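Local atomic coordinates of vesicular integral-membrane protein VIP36 (Canis lupus familiaris, PDB entry 2DUR), a protein that acts as a calcium-dependent lectin of the early secretory pathway, binding high-mannose glycans and helping to transport and sort the glycoproteins that carry them. Residues 106-112 and 129-135. Coordinates in Å, arbitrary orientation, origin at the centre of the assembly. Residue numbers count along the deposited sequence, not the author numbering.
Sequences FHGLAIF and ISVMVNN
Residues 106-112 and 129-135 pair as antiparallel neighbours, with strand axes 4.7 Å apart at 165°. F106, chi1 p, lays a ring face on N134 CB (3.8 Å from the centroid, CH-pi) and receives M132 SD at its edge (CZ to SD 3.7 Å); N134 ND2 donates a hydrogen bond to L138 O. H107 faces N135 as a non-hydrogen-bonded pair, as do L109-V133 and I111-V131. G108, at phi/psi 126/-145, where a CB would strike the preceding carbonyl, turns a corner yet stays in register, hydrogen-bonded both ways: G108 N to N134 O 2.8 Å, N134 N to G108 O 2.9 Å. L109 (chi1 t) brings CD1 to 4.0 Å from V133 CG2. L109 and V131 pack on strand 175-181 and I111 on strand 165-172 of the other sheet, building the interior of the concanavalin-type beta-sandwich of L-type lectins. A110-M132 is hydrogen-bonded (A110 N to M132 O 2.9 Å, M132 N to A110 O 3.0 Å). I111 CG1 meets V131 CG1 at 3.8 Å. F112, chi1 m, forms the hydrogen-bonded pair with S130 (F112 N to S130 O 2.9 Å, S130 N to F112 O 3.0 Å). M132 (chi1-chi3 all t) places SD at the F112 ring edge too, 5.0 Å from that centroid; two residues beyond F112, strand 109-114 ends at calcium ligand D114.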
ATOM      1  N   PHE A 106       1.570   4.578 -13.082  1.00 14.54           N
ATOM      2  CA  PHE A 106       0.274   3.997 -12.676  1.00 14.67           C
ATOM      3  C   PHE A 106      -0.800   5.084 -12.568  1.00 14.89           C
ATOM      4  O   PHE A 106      -0.507   6.303 -12.641  1.00 15.02           O
ATOM      5  CB  PHE A 106       0.440   3.255 -11.335  1.00 15.58           C
ATOM      6  CG  PHE A 106       1.011   4.120 -10.235  1.00 15.44           C
ATOM      7  CD1 PHE A 106       0.165   4.858  -9.403  1.00 15.31           C
ATOM      8  CD2 PHE A 106       2.401   4.207 -10.039  1.00 15.65           C
ATOM      9  CE1 PHE A 106       0.702   5.680  -8.400  1.00 13.63           C
ATOM     10  CE2 PHE A 106       2.947   5.019  -9.050  1.00 16.73           C
ATOM     11  CZ  PHE A 106       2.106   5.749  -8.215  1.00 15.23           C
ATOM     12  N   HIS A 107      -2.048   4.641 -12.389  1.00 15.22           N
ATOM     13  CA  HIS A 107      -3.194   5.547 -12.224  1.00 15.34           C
ATOM     14  C   HIS A 107      -3.807   5.245 -10.872  1.00 15.20           C
ATOM     15  O   HIS A 107      -4.289   4.129 -10.664  1.00 15.80           O
ATOM     16  CB  HIS A 107      -4.237   5.333 -13.320  1.00 16.28           C
ATOM     17  CG  HIS A 107      -3.679   5.500 -14.695  1.00 16.76           C
ATOM     18  ND1 HIS A 107      -3.944   6.585 -15.503  1.00 22.39           N
ATOM     19  CD2 HIS A 107      -2.841   4.704 -15.392  1.00 17.76           C
ATOM     20  CE1 HIS A 107      -3.278   6.451 -16.644  1.00 14.66           C
ATOM     21  NE2 HIS A 107      -2.607   5.319 -16.597  1.00 21.38           N
ATOM     22  N   GLY A 108      -3.795   6.237  -9.978  1.00 15.13           N
ATOM     23  CA  GLY A 108      -4.347   6.058  -8.622  1.00 14.58           C
ATOM     24  C   GLY A 108      -3.366   6.405  -7.532  1.00 15.58           C
ATOM     25  O   GLY A 108      -2.542   7.313  -7.674  1.00 15.55           O
ATOM     26  N   LEU A 109      -3.469   5.650  -6.439  1.00 14.49           N
ATOM     27  CA  LEU A 109      -2.795   5.949  -5.181  1.00 14.04           C
ATOM     28  C   LEU A 109      -1.779   4.874  -4.856  1.00 13.69           C
ATOM     29  O   LEU A 109      -2.073   3.682  -5.016  1.00 15.47           O
ATOM     30  CB  LEU A 109      -3.841   6.003  -4.061  1.00 14.06           C
ATOM     31  CG  LEU A 109      -3.300   6.100  -2.645  1.00 15.27           C
ATOM     32  CD1 LEU A 109      -2.604   7.452  -2.422  1.00 16.51           C
ATOM     33  CD2 LEU A 109      -4.454   5.860  -1.654  1.00 17.08           C
ATOM     34  N   ALA A 110      -0.596   5.308  -4.451  1.00 14.93           N
ATOM     35  CA  ALA A 110       0.433   4.427  -3.868  1.00 14.26           C
ATOM     36  C   ALA A 110       0.792   4.892  -2.483  1.00 15.46           C
ATOM     37  O   ALA A 110       0.884   6.094  -2.230  1.00 15.53           O
ATOM     38  CB  ALA A 110       1.697   4.429  -4.732  1.00 15.63           C
ATOM     39  N   ILE A 111       0.964   3.929  -1.572  1.00 15.00           N
ATOM     40  CA  ILE A 111       1.574   4.185  -0.288  1.00 15.85           C
ATOM     41  C   ILE A 111       2.851   3.335  -0.283  1.00 15.29           C
ATOM     42  O   ILE A 111       2.801   2.092  -0.365  1.00 15.90           O
ATOM     43  CB  ILE A 111       0.647   3.821   0.901  1.00 16.15           C
ATOM     44  CG1 ILE A 111      -0.757   4.460   0.720  1.00 17.55           C
ATOM     45  CG2 ILE A 111       1.312   4.208   2.243  1.00 16.13           C
ATOM     46  CD1 ILE A 111      -1.776   3.551   0.060  1.00 20.11           C
ATOM     47  N   PHE A 112       3.995   4.004  -0.183  1.00 14.99           N
ATOM     48  CA  PHE A 112       5.278   3.298  -0.224  1.00 15.45           C
ATOM     49  C   PHE A 112       5.847   3.186   1.172  1.00 16.21           C
ATOM     50  O   PHE A 112       5.899   4.177   1.884  1.00 16.73           O
ATOM     51  CB  PHE A 112       6.284   4.107  -1.048  1.00 14.81           C
ATOM     52  CG  PHE A 112       5.857   4.374  -2.459  1.00 15.74           C
ATOM     53  CD1 PHE A 112       5.375   3.348  -3.273  1.00 15.71           C
ATOM     54  CD2 PHE A 112       5.921   5.670  -2.959  1.00 16.20           C
ATOM     55  CE1 PHE A 112       5.001   3.601  -4.605  1.00 16.95           C
ATOM     56  CE2 PHE A 112       5.596   5.930  -4.286  1.00 16.80           C
ATOM     57  CZ  PHE A 112       5.108   4.907  -5.095  1.00 15.13           C
ATOM     58  N   ILE A 129       7.765   6.316   4.911  1.00 17.23           N
ATOM     59  CA  ILE A 129       6.467   5.979   4.348  1.00 16.41           C
ATOM     60  C   ILE A 129       5.958   7.224   3.646  1.00 16.67           C
ATOM     61  O   ILE A 129       5.906   8.294   4.233  1.00 15.92           O
ATOM     62  CB  ILE A 129       5.432   5.596   5.461  1.00 16.58           C
ATOM     63  CG1 ILE A 129       5.898   4.321   6.184  1.00 16.12           C
ATOM     64  CG2 ILE A 129       4.029   5.411   4.879  1.00 17.22           C
ATOM     65  CD1 ILE A 129       4.956   3.900   7.321  1.00 16.75           C
ATOM     66  N   SER A 130       5.565   7.090   2.388  1.00 16.28           N
ATOM     67  CA  SER A 130       5.081   8.264   1.650  1.00 16.07           C
ATOM     68  C   SER A 130       3.901   7.900   0.766  1.00 15.92           C
ATOM     69  O   SER A 130       3.615   6.730   0.558  1.00 15.61           O
ATOM     70  CB  SER A 130       6.218   8.905   0.843  1.00 16.93           C
ATOM     71  OG  SER A 130       6.688   8.032  -0.175  1.00 17.24           O
ATOM     72  N   VAL A 131       3.174   8.909   0.294  1.00 15.32           N
ATOM     73  CA  VAL A 131       2.080   8.656  -0.632  1.00 15.17           C
ATOM     74  C   VAL A 131       2.366   9.366  -1.971  1.00 14.70           C
ATOM     75  O   VAL A 131       3.027  10.399  -1.998  1.00 14.49           O
ATOM     76  CB  VAL A 131       0.717   9.103  -0.072  1.00 16.14           C
ATOM     77  CG1 VAL A 131       0.275   8.144   1.044  1.00 18.82           C
ATOM     78  CG2 VAL A 131       0.773  10.575   0.427  1.00 16.94           C
ATOM     79  N   MET A 132       1.811   8.813  -3.035  1.00 14.28           N
ATOM     80  CA  MET A 132       1.946   9.356  -4.385  1.00 14.70           C
ATOM     81  C   MET A 132       0.614   9.162  -5.092  1.00 14.82           C
ATOM     82  O   MET A 132       0.003   8.105  -4.974  1.00 16.34           O
ATOM     83  CB  MET A 132       3.088   8.634  -5.124  1.00 15.41           C
ATOM     84  CG  MET A 132       3.229   9.065  -6.592  1.00 15.64           C
ATOM     85  SD  MET A 132       4.712   8.242  -7.223  1.00 16.88           S
ATOM     86  CE  MET A 132       4.608   8.754  -8.943  1.00 16.64           C
ATOM     87  N   VAL A 133       0.164  10.192  -5.800  1.00 14.64           N
ATOM     88  CA  VAL A 133      -1.065  10.105  -6.601  1.00 13.96           C
ATOM     89  C   VAL A 133      -0.666  10.356  -8.042  1.00 15.10           C
ATOM     90  O   VAL A 133       0.081  11.287  -8.311  1.00 16.78           O
ATOM     91  CB  VAL A 133      -2.100  11.133  -6.141  1.00 14.62           C
ATOM     92  CG1 VAL A 133      -3.277  11.232  -7.114  1.00 14.89           C
ATOM     93  CG2 VAL A 133      -2.584  10.744  -4.731  1.00 14.42           C
ATOM     94  N   ASN A 134      -1.175   9.515  -8.938  1.00 14.17           N
ATOM     95  CA  ASN A 134      -0.683   9.514 -10.337  1.00 13.50           C
ATOM     96  C   ASN A 134      -1.820   9.341 -11.302  1.00 14.85           C
ATOM     97  O   ASN A 134      -2.784   8.617 -11.013  1.00 15.25           O
ATOM     98  CB  ASN A 134       0.301   8.336 -10.469  1.00 13.94           C
ATOM     99  CG  ASN A 134       1.322   8.505 -11.607  1.00 15.28           C
ATOM    100  OD1 ASN A 134       1.178   9.364 -12.477  1.00 16.53           O
ATOM    101  ND2 ASN A 134       2.354   7.671 -11.583  1.00 15.95           N
ATOM    102  N   ASN A 135      -1.663  10.031 -12.445  0.60 15.49           N
ATOM    103  CA  ASN A 135      -2.618  10.066 -13.554  0.60 16.00           C
ATOM    104  C   ASN A 135      -2.072   9.324 -14.774  0.60 15.89           C
ATOM    105  O   ASN A 135      -2.641   9.462 -15.852  0.60 16.27           O
ATOM    106  CB  ASN A 135      -2.951  11.537 -13.962  0.60 16.46           C
ATOM    107  CG  ASN A 135      -1.729  12.317 -14.548  0.60 18.24           C
ATOM    108  OD1 ASN A 135      -0.561  11.962 -14.294  0.60 13.88           O
ATOM    109  ND2 ASN A 135      -2.015  13.398 -15.339  0.60 20.10           N
TER